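Local coordinates for protein probable enoyl-CoA hydratase/isomerase (Pseudomonas aeruginosa, PDB 7BOR) that binds coenzyme A within a crotonase fold and may isomerise delta(3)- to delta(2)-enoyl-CoA, at residues Arg49-Thr54 / Lys93-Ala98; Ala97-Pro102 / Arg121-Lys126; Val104-Thr109 / Pro136-Ser141; Asp115-Gly120 / Gly172-Ala177. All coordinates share one frame; numbering follows the deposited sequence.

Contact 1: Arg49-Thr54 / Lys93-Ala98; sequences RVVLIT and KPVIAA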
loop_
_atom_site.group_PDB
_atom_site.type_symbol
_atom_site.label_atom_id
_atom_site.label_comp_id
_atom_site.label_asym_id
_atom_site.label_seq_id
_atom_site.Cartn_x
_atom_site.Cartn_y
_atom_site.Cartn_z
ATOM N N ARG A 49 2.140 -2.809 -19.302
ATOM C CA ARG A 49 2.760 -1.494 -19.228
ATOM C C ARG A 49 2.514 -0.799 -17.895
ATOM O O ARG A 49 3.392 -0.079 -17.419
ATOM C CB ARG A 49 2.223 -0.612 -20.369
ATOM C CG ARG A 49 2.636 -1.117 -21.758
ATOM C CD ARG A 49 3.367 -0.025 -22.546
ATOM N NE ARG A 49 4.155 0.844 -21.666
ATOM C CZ ARG A 49 4.316 2.155 -21.855
ATOM N NH1 ARG A 49 3.762 2.743 -22.912
ATOM N NH2 ARG A 49 5.033 2.881 -20.989
ATOM N N VAL A 50 1.366 -1.034 -17.273
ATOM C CA VAL A 50 0.961 -0.321 -16.066
ATOM C C VAL A 50 0.136 -1.256 -15.186
ATOM O O VAL A 50 -0.702 -2.023 -15.679
ATOM C CB VAL A 50 0.157 0.950 -16.423
ATOM C CG1 VAL A 50 -0.248 1.710 -15.178
ATOM C CG2 VAL A 50 0.967 1.852 -17.367
ATOM N N VAL A 51 0.340 -1.151 -13.866
ATOM C CA VAL A 51 -0.522 -1.815 -12.900
ATOM C C VAL A 51 -1.350 -0.782 -12.156
ATOM O O VAL A 51 -0.831 0.253 -11.719
ATOM C CB VAL A 51 0.300 -2.677 -11.919
ATOM C CG1 VAL A 51 -0.575 -3.126 -10.719
ATOM C CG2 VAL A 51 0.909 -3.881 -12.653
ATOM N N LEU A 52 -2.625 -1.106 -11.958
ATOM C CA LEU A 52 -3.531 -0.350 -11.121
ATOM C C LEU A 52 -3.968 -1.185 -9.916
ATOM O O LEU A 52 -4.376 -2.345 -10.068
ATOM C CB LEU A 52 -4.729 0.083 -11.957
ATOM C CG LEU A 52 -5.616 1.160 -11.390
ATOM C CD1 LEU A 52 -6.148 1.959 -12.579
ATOM C CD2 LEU A 52 -6.693 0.492 -10.620
ATOM N N ILE A 53 -3.932 -0.588 -8.729
ATOM C CA ILE A 53 -4.400 -1.265 -7.518
ATOM C C ILE A 53 -5.597 -0.525 -6.960
ATOM O O ILE A 53 -5.541 0.695 -6.769
ATOM C CB ILE A 53 -3.310 -1.338 -6.437
ATOM C CG1 ILE A 53 -2.083 -2.048 -6.940
ATOM C CG2 ILE A 53 -3.776 -2.150 -5.223
ATOM C CD1 ILE A 53 -0.923 -2.037 -5.964
ATOM N N THR A 54 -6.632 -1.267 -6.581
ATOM C CA THR A 54 -7.835 -0.641 -6.048
ATOM C C THR A 54 -8.675 -1.645 -5.267
ATOM O O THR A 54 -8.655 -2.845 -5.545
ATOM C CB THR A 54 -8.647 -0.026 -7.209
ATOM O OG1 THR A 54 -9.795 0.648 -6.713
ATOM C CG2 THR A 54 -9.105 -1.104 -8.182
ATOM N N LYS A 93 7.821 -1.107 -13.316
ATOM C CA LYS A 93 6.915 -0.357 -14.186
ATOM C C LYS A 93 5.935 0.497 -13.388
ATOM O O LYS A 93 5.850 0.390 -12.147
ATOM C CB LYS A 93 6.145 -1.310 -15.103
ATOM C CG LYS A 93 7.057 -2.263 -15.913
ATOM C CD LYS A 93 6.240 -3.269 -16.725
ATOM C CE LYS A 93 7.108 -4.402 -17.236
ATOM N NZ LYS A 93 6.240 -5.525 -17.732
ATOM N N PRO A 94 5.179 1.374 -14.062
ATOM C CA PRO A 94 4.251 2.262 -13.354
ATOM C C PRO A 94 3.200 1.516 -12.541
ATOM O O PRO A 94 2.500 0.629 -13.041
ATOM C CB PRO A 94 3.621 3.102 -14.470
ATOM C CG PRO A 94 4.639 3.196 -15.501
ATOM C CD PRO A 94 5.393 1.842 -15.458
ATOM N N VAL A 95 3.061 1.916 -11.279
ATOM C CA VAL A 95 2.011 1.399 -10.420
ATOM C C VAL A 95 1.136 2.567 -9.963
ATOM O O VAL A 95 1.663 3.544 -9.426
ATOM C CB VAL A 95 2.583 0.682 -9.187
ATOM C CG1 VAL A 95 1.472 -0.003 -8.506
ATOM C CG2 VAL A 95 3.653 -0.252 -9.560
ATOM N N ILE A 96 -0.186 2.425 -10.112
ATOM C CA ILE A 96 -1.180 3.453 -9.769
ATOM C C ILE A 96 -2.170 2.896 -8.755
ATOM O O ILE A 96 -2.757 1.834 -8.975
ATOM C CB ILE A 96 -1.918 3.950 -11.021
ATOM C CG1 ILE A 96 -0.899 4.539 -11.986
ATOM C CG2 ILE A 96 -2.977 4.947 -10.701
ATOM C CD1 ILE A 96 -1.503 5.018 -13.300
ATOM N N ALA A 97 -2.394 3.639 -7.673
ATOM C CA ALA A 97 -3.426 3.326 -6.701
ATOM C C ALA A 97 -4.654 4.196 -6.906
ATOM O O ALA A 97 -4.545 5.377 -7.224
ATOM C CB ALA A 97 -2.941 3.539 -5.263
ATOM N N ALA A 98 -5.821 3.594 -6.661
ATOM C CA ALA A 98 -7.134 4.237 -6.735
ATOM C C ALA A 98 -7.871 3.898 -5.452
ATOM O O ALA A 98 -8.319 2.760 -5.262
ATOM C CB ALA A 98 -7.930 3.749 -7.936
#
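Val50 and Pro94 illustrate how parallel strands interlock even where regular pairing only begins: the two methyls of Val50 straddle CB of the proline ring, with CG2 4.1 Å from Pro94 CB, and the two side chains cross at about a right angle. CG1, anti to the backbone N (chi1 -179°), fits between the proline and Ile96, whose CD1 lies 4.0 Å from Val50 CG1. On the sheet face carrying Val51, Ile53, Val95 and Ala97, the chain of Ile53 runs back along its strand, bringing CD1 to 4.0 Å from Val95 CG1. Small Ala97 and Ala98 make low bumps at the far end. Beneath this relief runs a parallel ladder: Pro94 O receives Val51 N, Val51 O receives Ile96 N, Ile96 O receives Ile53 N at 2.7 Å, and Ile53 O receives Ala98 N. Thr54 OG1 extends the ladder with a side-chain bond of 3.0 Å to Ala98 O. Strand 13-18 lies along the other edge of 50-54, and 116-120 along that of 95-99. Helix 182-196 packs on Val50 and Thr54, while helix 200-233 touches Pro94 and Val95, which places the pair in the interior of the crotonase sheet.

Contact 2: Ala97-Pro102 / Arg121-Lys126; sequences AAVNGP and RNARLK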
loop_
_atom_site.group_PDB
_atom_site.type_symbol
_atom_site.label_atom_id
_atom_site.label_comp_id
_atom_site.label_asym_id
_atom_site.label_seq_id
_atom_site.Cartn_x
_atom_site.Cartn_y
_atom_site.Cartn_z
ATOM N N ALA A 97 -2.394 3.639 -7.673
ATOM C CA ALA A 97 -3.426 3.326 -6.701
ATOM C C ALA A 97 -4.654 4.196 -6.906
ATOM O O ALA A 97 -4.545 5.377 -7.224
ATOM C CB ALA A 97 -2.941 3.539 -5.263
ATOM N N ALA A 98 -5.821 3.594 -6.661
ATOM C CA ALA A 98 -7.134 4.237 -6.735
ATOM C C ALA A 98 -7.871 3.898 -5.452
ATOM O O ALA A 98 -8.319 2.760 -5.262
ATOM C CB ALA A 98 -7.930 3.749 -7.936
ATOM N N VAL A 99 -8.035 4.885 -4.593
ATOM C CA VAL A 99 -8.358 4.655 -3.196
ATOM C C VAL A 99 -9.695 5.285 -2.888
ATOM O O VAL A 99 -9.869 6.490 -3.079
ATOM C CB VAL A 99 -7.266 5.231 -2.264
ATOM C CG1 VAL A 99 -7.632 4.966 -0.793
ATOM C CG2 VAL A 99 -5.880 4.663 -2.623
ATOM N N ASN A 100 -10.603 4.491 -2.330
ATOM C CA ASN A 100 -11.849 4.977 -1.757
ATOM C C ASN A 100 -11.996 4.413 -0.343
ATOM O O ASN A 100 -11.514 3.329 -0.044
ATOM C CB ASN A 100 -13.053 4.537 -2.618
ATOM C CG ASN A 100 -13.322 5.488 -3.802
ATOM O OD1 ASN A 100 -13.729 6.635 -3.622
ATOM N ND2 ASN A 100 -13.102 5.000 -4.990
ATOM N N GLY A 101 -12.672 5.141 0.513
ATOM C CA GLY A 101 -13.002 4.623 1.812
ATOM C C GLY A 101 -11.773 4.457 2.687
ATOM O O GLY A 101 -10.880 5.293 2.674
ATOM N N PRO A 102 -11.735 3.415 3.513
ATOM C CA PRO A 102 -10.572 3.237 4.399
ATOM C C PRO A 102 -9.363 2.743 3.638
ATOM O O PRO A 102 -9.461 1.961 2.689
ATOM C CB PRO A 102 -11.047 2.220 5.435
ATOM C CG PRO A 102 -12.151 1.477 4.771
ATOM C CD PRO A 102 -12.822 2.462 3.816
ATOM N N ARG A 121 -11.997 12.255 -2.058
ATOM C CA ARG A 121 -11.792 13.340 -1.104
ATOM C C ARG A 121 -12.006 12.888 0.332
ATOM O O ARG A 121 -11.424 13.456 1.289
ATOM C CB ARG A 121 -12.731 14.516 -1.424
ATOM C CG ARG A 121 -12.142 15.518 -2.223
ATOM C CD ARG A 121 -13.137 16.778 -2.342
ATOM N NE ARG A 121 -14.277 16.439 -3.178
ATOM C CZ ARG A 121 -14.329 16.606 -4.503
ATOM N NH1 ARG A 121 -15.442 16.292 -5.156
ATOM N NH2 ARG A 121 -13.289 17.100 -5.180
ATOM N N ASN A 122 -13.023 12.048 0.518
ATOM C CA ASN A 122 -13.426 11.613 1.844
ATOM C C ASN A 122 -12.893 10.231 2.187
ATOM O O ASN A 122 -13.407 9.603 3.121
ATOM C CB ASN A 122 -14.971 11.601 1.999
ATOM C CG ASN A 122 -15.584 13.021 1.936
ATOM O OD1 ASN A 122 -15.578 13.768 2.904
ATOM N ND2 ASN A 122 -16.062 13.383 0.768
ATOM N N ALA A 123 -11.912 9.723 1.442
ATOM C CA ALA A 123 -11.294 8.490 1.896
ATOM C C ALA A 123 -10.737 8.735 3.288
ATOM O O ALA A 123 -10.517 9.878 3.687
ATOM C CB ALA A 123 -10.199 8.028 0.926
ATOM N N ARG A 124 -10.520 7.648 4.037
ATOM C CA ARG A 124 -10.067 7.713 5.432
ATOM C C ARG A 124 -8.752 6.959 5.568
ATOM O O ARG A 124 -8.754 5.732 5.619
ATOM C CB ARG A 124 -11.069 7.075 6.379
ATOM C CG ARG A 124 -12.316 7.848 6.600
ATOM C CD ARG A 124 -13.550 6.941 6.772
ATOM N NE ARG A 124 -14.721 7.783 6.989
ATOM C CZ ARG A 124 -15.465 7.794 8.094
ATOM N NH1 ARG A 124 -15.232 6.941 9.096
ATOM N NH2 ARG A 124 -16.482 8.648 8.185
ATOM N N LEU A 125 -7.651 7.675 5.694
ATOM C CA LEU A 125 -6.336 7.064 5.726
ATOM C C LEU A 125 -5.807 7.087 7.147
ATOM O O LEU A 125 -5.869 8.132 7.811
ATOM C CB LEU A 125 -5.372 7.809 4.813
ATOM C CG LEU A 125 -5.639 7.760 3.314
ATOM C CD1 LEU A 125 -6.672 8.892 2.978
ATOM C CD2 LEU A 125 -4.386 7.850 2.453
ATOM N N LYS A 126 -5.265 5.958 7.624
ATOM C CA LYS A 126 -4.455 6.086 8.829
ATOM C C LYS A 126 -3.447 4.954 9.005
ATOM O O LYS A 126 -3.562 3.885 8.413
ATOM C CB LYS A 126 -5.307 6.208 10.087
ATOM C CG LYS A 126 -5.983 5.020 10.614
ATOM C CD LYS A 126 -6.559 5.363 11.998
ATOM C CE LYS A 126 -7.263 4.160 12.572
ATOM N NZ LYS A 126 -8.726 4.347 12.880
#
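Ala123 directs its methyl straight at the bend Val99-Gly101, where the chain leaves one sheet of the crotonase spiral and enters the next. Folds of this family wind through repeated beta-beta-alpha turns with two sheets set at an angle, and this corner shows how a chain passes between them. The methyl is tucked beneath the backbone, with Ala123 CB 3.3 Å from Gly101 O. Val99 CG1, anti to its backbone N (chi1 -180°), is the branch that meets the methyl, more loosely, at 4.3 Å from Ala123 CB. Gly101 turns the corner at positive phi. Past the bend, Pro102 and Arg124 form a parallel bridge and put their side chains on the same face of the small sheet, yet they soon part: the arginine chain bends at chi2 and carries its guanidinium away, whereas the proline ring stays at the coenzyme A pocket and touches the ligand. Asn100 faces the other way, and its amide oxygen is bound by Gly181 N. Pro102 CA lies 3.3 Å from Arg124 O, a CA-H...O contact that supports the bridge. Its one conventional hydrogen bond is short, 2.7 Å from Arg124 N to Gly101 O, with the donor 47° above the carbonyl plane.

Contact 3: Val104-Thr109 / Pro136-Ser141; sequences VGIGTT and PEFGSS. With COA (coenzyme A), chain C.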
loop_
_atom_site.group_PDB
_atom_site.type_symbol
_atom_site.label_atom_id
_atom_site.label_comp_id
_atom_site.label_asym_id
_atom_site.label_seq_id
_atom_site.Cartn_x
_atom_site.Cartn_y
_atom_site.Cartn_z
ATOM N N VAL A 104 -5.924 1.711 5.612
ATOM C CA VAL A 104 -5.404 1.655 6.976
ATOM C C VAL A 104 -4.141 0.814 7.027
ATOM O O VAL A 104 -4.053 -0.244 6.397
ATOM C CB VAL A 104 -6.447 1.084 7.929
ATOM C CG1 VAL A 104 -5.920 1.137 9.381
ATOM C CG2 VAL A 104 -7.715 1.886 7.788
ATOM N N GLY A 105 -3.175 1.273 7.794
ATOM C CA GLY A 105 -1.985 0.451 7.976
ATOM C C GLY A 105 -1.253 0.363 6.655
ATOM O O GLY A 105 -0.935 1.388 6.043
ATOM N N ILE A 106 -0.979 -0.860 6.191
ATOM C CA ILE A 106 -0.360 -1.041 4.880
ATOM C C ILE A 106 -1.263 -0.518 3.769
ATOM O O ILE A 106 -0.797 -0.329 2.630
ATOM C CB ILE A 106 0.020 -2.534 4.677
ATOM C CG1 ILE A 106 0.968 -2.695 3.473
ATOM C CG2 ILE A 106 -1.226 -3.392 4.556
ATOM C CD1 ILE A 106 1.823 -3.971 3.494
ATOM N N GLY A 107 -2.538 -0.240 4.077
ATOM C CA GLY A 107 -3.409 0.434 3.097
ATOM C C GLY A 107 -2.900 1.821 2.737
ATOM O O GLY A 107 -2.984 2.252 1.578
ATOM N N THR A 108 -2.323 2.518 3.716
ATOM C CA THR A 108 -1.677 3.798 3.461
ATOM C C THR A 108 -0.226 3.615 3.070
ATOM O O THR A 108 0.226 4.218 2.093
ATOM C CB THR A 108 -1.795 4.692 4.692
ATOM O OG1 THR A 108 -3.160 5.096 4.820
ATOM C CG2 THR A 108 -0.888 5.927 4.591
ATOM N N THR A 109 0.534 2.768 3.793
ATOM C CA THR A 109 1.955 2.768 3.504
ATOM C C THR A 109 2.257 2.238 2.104
ATOM O O THR A 109 3.289 2.582 1.541
ATOM C CB THR A 109 2.769 1.970 4.568
ATOM O OG1 THR A 109 2.363 0.610 4.574
ATOM C CG2 THR A 109 2.586 2.577 5.925
ATOM N N PRO A 136 6.077 1.486 12.940
ATOM C CA PRO A 136 5.935 1.733 11.502
ATOM C C PRO A 136 6.476 0.598 10.648
ATOM O O PRO A 136 7.430 -0.101 11.009
ATOM C CB PRO A 136 6.740 3.019 11.256
ATOM C CG PRO A 136 6.889 3.648 12.619
ATOM C CD PRO A 136 6.908 2.484 13.605
ATOM N N GLU A 137 5.920 0.504 9.441
ATOM C CA GLU A 137 6.168 -0.599 8.520
ATOM C C GLU A 137 6.252 -0.036 7.103
ATOM O O GLU A 137 5.972 1.159 6.860
ATOM C CB GLU A 137 5.079 -1.658 8.798
ATOM C CG GLU A 137 4.496 -2.332 7.680
ATOM C CD GLU A 137 3.448 -1.520 7.007
ATOM O OE1 GLU A 137 3.538 -0.270 7.030
ATOM O OE2 GLU A 137 2.564 -2.167 6.417
ATOM N N PHE A 138 6.766 -0.887 6.194
ATOM C CA PHE A 138 6.930 -0.612 4.757
ATOM C C PHE A 138 7.780 0.656 4.481
ATOM O O PHE A 138 7.641 1.320 3.445
ATOM C CB PHE A 138 5.548 -0.549 4.087
ATOM C CG PHE A 138 5.504 -1.084 2.652
ATOM C CD1 PHE A 138 6.662 -1.320 1.934
ATOM C CD2 PHE A 138 4.298 -1.328 2.040
ATOM C CE1 PHE A 138 6.603 -1.776 0.654
ATOM C CE2 PHE A 138 4.249 -1.795 0.758
ATOM C CZ PHE A 138 5.364 -1.999 0.069
ATOM N N GLY A 139 8.735 0.959 5.347
ATOM C CA GLY A 139 9.611 2.087 5.129
ATOM C C GLY A 139 9.037 3.460 5.453
ATOM O O GLY A 139 9.708 4.483 5.235
ATOM N N SER A 140 7.836 3.503 6.013
ATOM C CA SER A 140 7.184 4.755 6.348
ATOM C C SER A 140 7.960 5.537 7.385
ATOM O O SER A 140 7.822 6.755 7.435
ATOM C CB SER A 140 5.789 4.469 6.857
ATOM O OG SER A 140 5.793 3.658 8.024
ATOM N N SER A 141 8.770 4.861 8.229
ATOM C CA SER A 141 9.595 5.579 9.200
ATOM C C SER A 141 10.706 6.346 8.520
ATOM O O SER A 141 11.238 7.302 9.085
ATOM C CB SER A 141 10.216 4.610 10.228
ATOM O OG SER A 141 11.118 3.731 9.607
HETATM N N1A COA C . -8.685 -7.594 10.175
HETATM C C2A COA C . -9.631 -8.535 10.448
HETATM N N3A COA C . -10.965 -8.256 10.344
HETATM C C4A COA C . -11.298 -7.019 9.941
HETATM C C5A COA C . -10.378 -6.072 9.661
HETATM C C6A COA C . -9.038 -6.372 9.788
HETATM N N6A COA C . -7.903 -5.479 9.514
HETATM N N7A COA C . -11.014 -4.926 9.291
HETATM C C8A COA C . -12.347 -5.142 9.343
HETATM N N9A COA C . -12.462 -6.401 9.750
HETATM C C1B COA C . -13.819 -6.977 9.859
HETATM C C2B COA C . -14.572 -6.655 11.251
HETATM O O2B COA C . -13.960 -7.496 12.308
HETATM C C3B COA C . -15.793 -6.960 10.913
HETATM O O3B COA C . -15.976 -8.437 10.876
HETATM P P3B COA C . -17.434 -9.137 11.018
HETATM O O7A COA C . -18.490 -8.377 10.241
HETATM O O8A COA C . -17.766 -9.163 12.485
HETATM O O9A COA C . -17.319 -10.515 10.436
HETATM C C4B COA C . -15.997 -6.499 9.448
HETATM O O4B COA C . -14.575 -6.586 8.856
HETATM C C5B COA C . -16.496 -5.183 9.308
HETATM O O5B COA C . -15.508 -4.357 9.836
HETATM P P1A COA C . -15.958 -3.108 10.788
HETATM O O1A COA C . -14.809 -2.607 11.639
HETATM O O2A COA C . -17.129 -3.423 11.691
HETATM O O3A COA C . -16.461 -1.961 9.716
HETATM P P2A COA C . -16.264 -0.382 10.152
HETATM O O4A COA C . -16.966 0.463 9.094
HETATM O O5A COA C . -16.831 -0.286 11.536
HETATM O O6A COA C . -14.653 0.006 10.293
HETATM C CBP COA C . -12.367 0.263 9.620
HETATM C CCP COA C . -13.849 0.145 9.110
HETATM C CDP COA C . -11.384 -0.038 8.433
HETATM C CEP COA C . -12.096 1.687 10.167
HETATM C CAP COA C . -12.296 -0.785 10.777
HETATM O OAP COA C . -12.718 -2.007 10.253
HETATM C C9P COA C . -10.881 -0.986 11.320
HETATM O O9P COA C . -10.349 -0.184 12.030
HETATM N N8P COA C . -10.231 -2.255 10.930
HETATM C C7P COA C . -8.872 -2.590 11.362
HETATM C C6P COA C . -7.846 -1.534 10.852
HETATM C C5P COA C . -6.452 -2.030 11.356
HETATM O O5P COA C . -6.115 -1.929 12.484
HETATM N N4P COA C . -5.562 -2.624 10.375
HETATM C C3P COA C . -4.286 -3.144 10.799
HETATM C C2P COA C . -3.289 -2.028 10.969
HETATM S S1P COA C . -1.776 -2.886 11.462
#
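Ile106 and Thr109, on one side of the short helix 106-109, meet Glu137 and Phe138. Ahead of them, Val104 turns from the contact to the ligand, its CG1 3.6 Å from C6P of coenzyme A. Gly105 occupies the N-cap position, and its carbonyl oxygen opens the helical bonding by accepting from Thr108 N and Thr109 N. Ile106 lies across the end of Glu137 at about a right angle, and the packing is tight: Ile106 CB is 3.1 Å from Glu137 OE2, while Ile106 CG1 is 3.9 Å from Phe138 CD2. A turn later, Thr109 holds OG1 in the crowded position between backbone N and carbonyl carbon (chi1 62°), where it donates to Glu137 OE1 at 2.9 Å on the syn side, 28° out of the carboxylate plane. Thr109 OG1 also lies at the edge of the Phe138 ring, near its plane, and Thr109 CG2 packs on Ser140 CB. Ser140 OG in turn grips Glu137 O at 2.8 Å, steadying the type I' turn that presents the glutamate. Glu137 OE2 is 6.7 Å from S1P of coenzyme A. A helix starting beside the thiol end of the ligand is typical of the crotonase active-site region, where such helix starts usually help form the oxyanion hole.

Contact 4: Asp115-Gly120 / Gly172-Ala177; sequences DLVFVG and GLANAA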
loop_
_atom_site.group_PDB
_atom_site.type_symbol
_atom_site.label_atom_id
_atom_site.label_comp_id
_atom_site.label_asym_id
_atom_site.label_seq_id
_atom_site.Cartn_x
_atom_site.Cartn_y
_atom_site.Cartn_z
ATOM N N ASP A 115 3.479 4.980 -8.045
ATOM C CA ASP A 115 3.927 6.142 -8.812
ATOM C C ASP A 115 2.873 7.242 -8.920
ATOM O O ASP A 115 3.222 8.426 -9.044
ATOM C CB ASP A 115 4.373 5.653 -10.162
ATOM C CG ASP A 115 5.471 4.590 -9.998
ATOM O OD1 ASP A 115 6.594 4.929 -9.516
ATOM O OD2 ASP A 115 5.155 3.418 -10.255
ATOM N N LEU A 116 1.613 6.881 -8.896
ATOM C CA LEU A 116 0.541 7.856 -8.829
ATOM C C LEU A 116 -0.466 7.322 -7.846
ATOM O O LEU A 116 -0.656 6.116 -7.725
ATOM C CB LEU A 116 -0.075 8.126 -10.186
ATOM C CG LEU A 116 0.879 8.693 -11.270
ATOM C CD1 LEU A 116 0.182 8.662 -12.665
ATOM C CD2 LEU A 116 1.402 10.107 -10.965
ATOM N N VAL A 117 -1.066 8.228 -7.090
ATOM C CA VAL A 117 -2.024 7.844 -6.060
ATOM C C VAL A 117 -3.221 8.766 -6.190
ATOM O O VAL A 117 -3.065 9.990 -6.093
ATOM C CB VAL A 117 -1.410 7.951 -4.655
ATOM C CG1 VAL A 117 -2.458 7.734 -3.572
ATOM C CG2 VAL A 117 -0.362 6.929 -4.506
ATOM N N PHE A 118 -4.390 8.199 -6.503
ATOM C CA PHE A 118 -5.645 8.945 -6.550
ATOM C C PHE A 118 -6.584 8.467 -5.457
ATOM O O PHE A 118 -6.739 7.265 -5.249
ATOM C CB PHE A 118 -6.285 8.795 -7.905
ATOM C CG PHE A 118 -5.413 9.274 -8.977
ATOM C CD1 PHE A 118 -5.175 10.632 -9.128
ATOM C CD2 PHE A 118 -4.742 8.383 -9.765
ATOM C CE1 PHE A 118 -4.296 11.072 -10.127
ATOM C CE2 PHE A 118 -3.859 8.790 -10.728
ATOM C CZ PHE A 118 -3.664 10.130 -10.941
ATOM N N VAL A 119 -7.236 9.415 -4.791
ATOM C CA VAL A 119 -8.056 9.098 -3.634
ATOM C C VAL A 119 -9.352 9.860 -3.747
ATOM O O VAL A 119 -9.375 10.994 -4.240
ATOM C CB VAL A 119 -7.381 9.479 -2.288
ATOM C CG1 VAL A 119 -6.044 8.833 -2.121
ATOM C CG2 VAL A 119 -7.187 11.021 -2.171
ATOM N N GLY A 120 -10.426 9.270 -3.223
ATOM C CA GLY A 120 -11.612 10.061 -2.951
ATOM C C GLY A 120 -11.358 11.095 -1.879
ATOM O O GLY A 120 -10.623 10.855 -0.909
ATOM N N GLY A 172 0.745 15.822 -0.561
ATOM C CA GLY A 172 1.473 15.161 -1.633
ATOM C C GLY A 172 1.633 13.660 -1.474
ATOM O O GLY A 172 2.348 13.025 -2.259
ATOM N N LEU A 173 0.996 13.051 -0.490
ATOM C CA LEU A 173 0.852 11.604 -0.527
ATOM C C LEU A 173 -0.071 11.124 -1.668
ATOM O O LEU A 173 0.139 10.043 -2.253
ATOM C CB LEU A 173 0.331 11.152 0.829
ATOM C CG LEU A 173 1.219 11.423 2.036
ATOM C CD1 LEU A 173 0.633 10.895 3.304
ATOM C CD2 LEU A 173 2.593 10.757 1.785
ATOM N N ALA A 174 -1.108 11.866 -1.987
ATOM C CA ALA A 174 -1.870 11.561 -3.183
ATOM C C ALA A 174 -1.599 12.638 -4.228
ATOM O O ALA A 174 -1.252 13.773 -3.898
ATOM C CB ALA A 174 -3.373 11.464 -2.895
ATOM N N ASN A 175 -1.745 12.268 -5.502
ATOM C CA ASN A 175 -1.572 13.246 -6.571
ATOM C C ASN A 175 -2.837 14.097 -6.746
ATOM O O ASN A 175 -2.740 15.239 -7.190
ATOM C CB ASN A 175 -1.253 12.573 -7.907
ATOM C CG ASN A 175 0.077 11.857 -7.884
ATOM O OD1 ASN A 175 0.165 10.723 -7.384
ATOM N ND2 ASN A 175 1.137 12.537 -8.378
ATOM N N ALA A 176 -4.009 13.555 -6.419
ATOM C CA ALA A 176 -5.272 14.282 -6.556
ATOM C C ALA A 176 -6.319 13.644 -5.661
ATOM O O ALA A 176 -6.368 12.416 -5.526
ATOM C CB ALA A 176 -5.765 14.260 -8.020
ATOM N N ALA A 177 -7.154 14.485 -5.060
ATOM C CA ALA A 177 -8.327 14.059 -4.323
ATOM C C ALA A 177 -9.548 14.329 -5.211
ATOM O O ALA A 177 -9.723 15.445 -5.721
ATOM C CB ALA A 177 -8.460 14.801 -2.996
#
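Asn175 grips Val117 twice, a compact example of a side chain standing in for a strand. Among the polar contacts, its OD1 takes the N-H of Val117 at 2.8 Å, and its own backbone N donates to Val117 O at 2.7 Å. The side chain leans back beside its own backbone N (chi1 -65°), which brings the amide oxygen to that N-H. Further along, Val119 N donates to Ala176 O in a longer bond of 3.2 Å, and Ala177 CA approaches Val119 O in a CA-H...O contact. The apolar contacts fall on both faces. On one, Val117 CG1 and Val119 CG1 close in on the methyl of Ala174, at 3.9 and 3.8 Å from its CB. On the other, the Phe118 ring meets Ala176 CB with its edge, in plane, CD1 being 3.8 Å from that methyl, and it also forms an edge-to-face pair with His187. Leu116 CD2 rests against the amide of Asn175, 3.6 Å from its ND2, the two side chains crossing at about a right angle. Chemically, an amide supplies part of the pairing that a regular strand would supply with its backbone, and this joins the outer strand to 116-120 even though Ala176 N is buried there without a partner.

Contacts 1 and 4, with centres about 12 Å apart, belong to one six-stranded sheet in which strand 95-99 lies between 50-54 and 116-120, and 176-178 closes the edge. Contact 2, its centre about 16 Å from that of contact 1 and about 9 Å from that of contact 4, takes over as the chain leaves strands 95-99 and 116-120 for the smaller sheet. Contact 3, centred about 14 Å from contact 2, is joined to it by Lys126 O and Gly105 N, a probable hydrogen bond. Contact 1 closes before contacts 3 and 4 open, whereas the segments of contacts 2, 3 and 4 alternate. The chain thus passes repeatedly between the framework sheet and the coenzyme A pocket, to which contacts 2 and 3 contribute Pro102 and Val104.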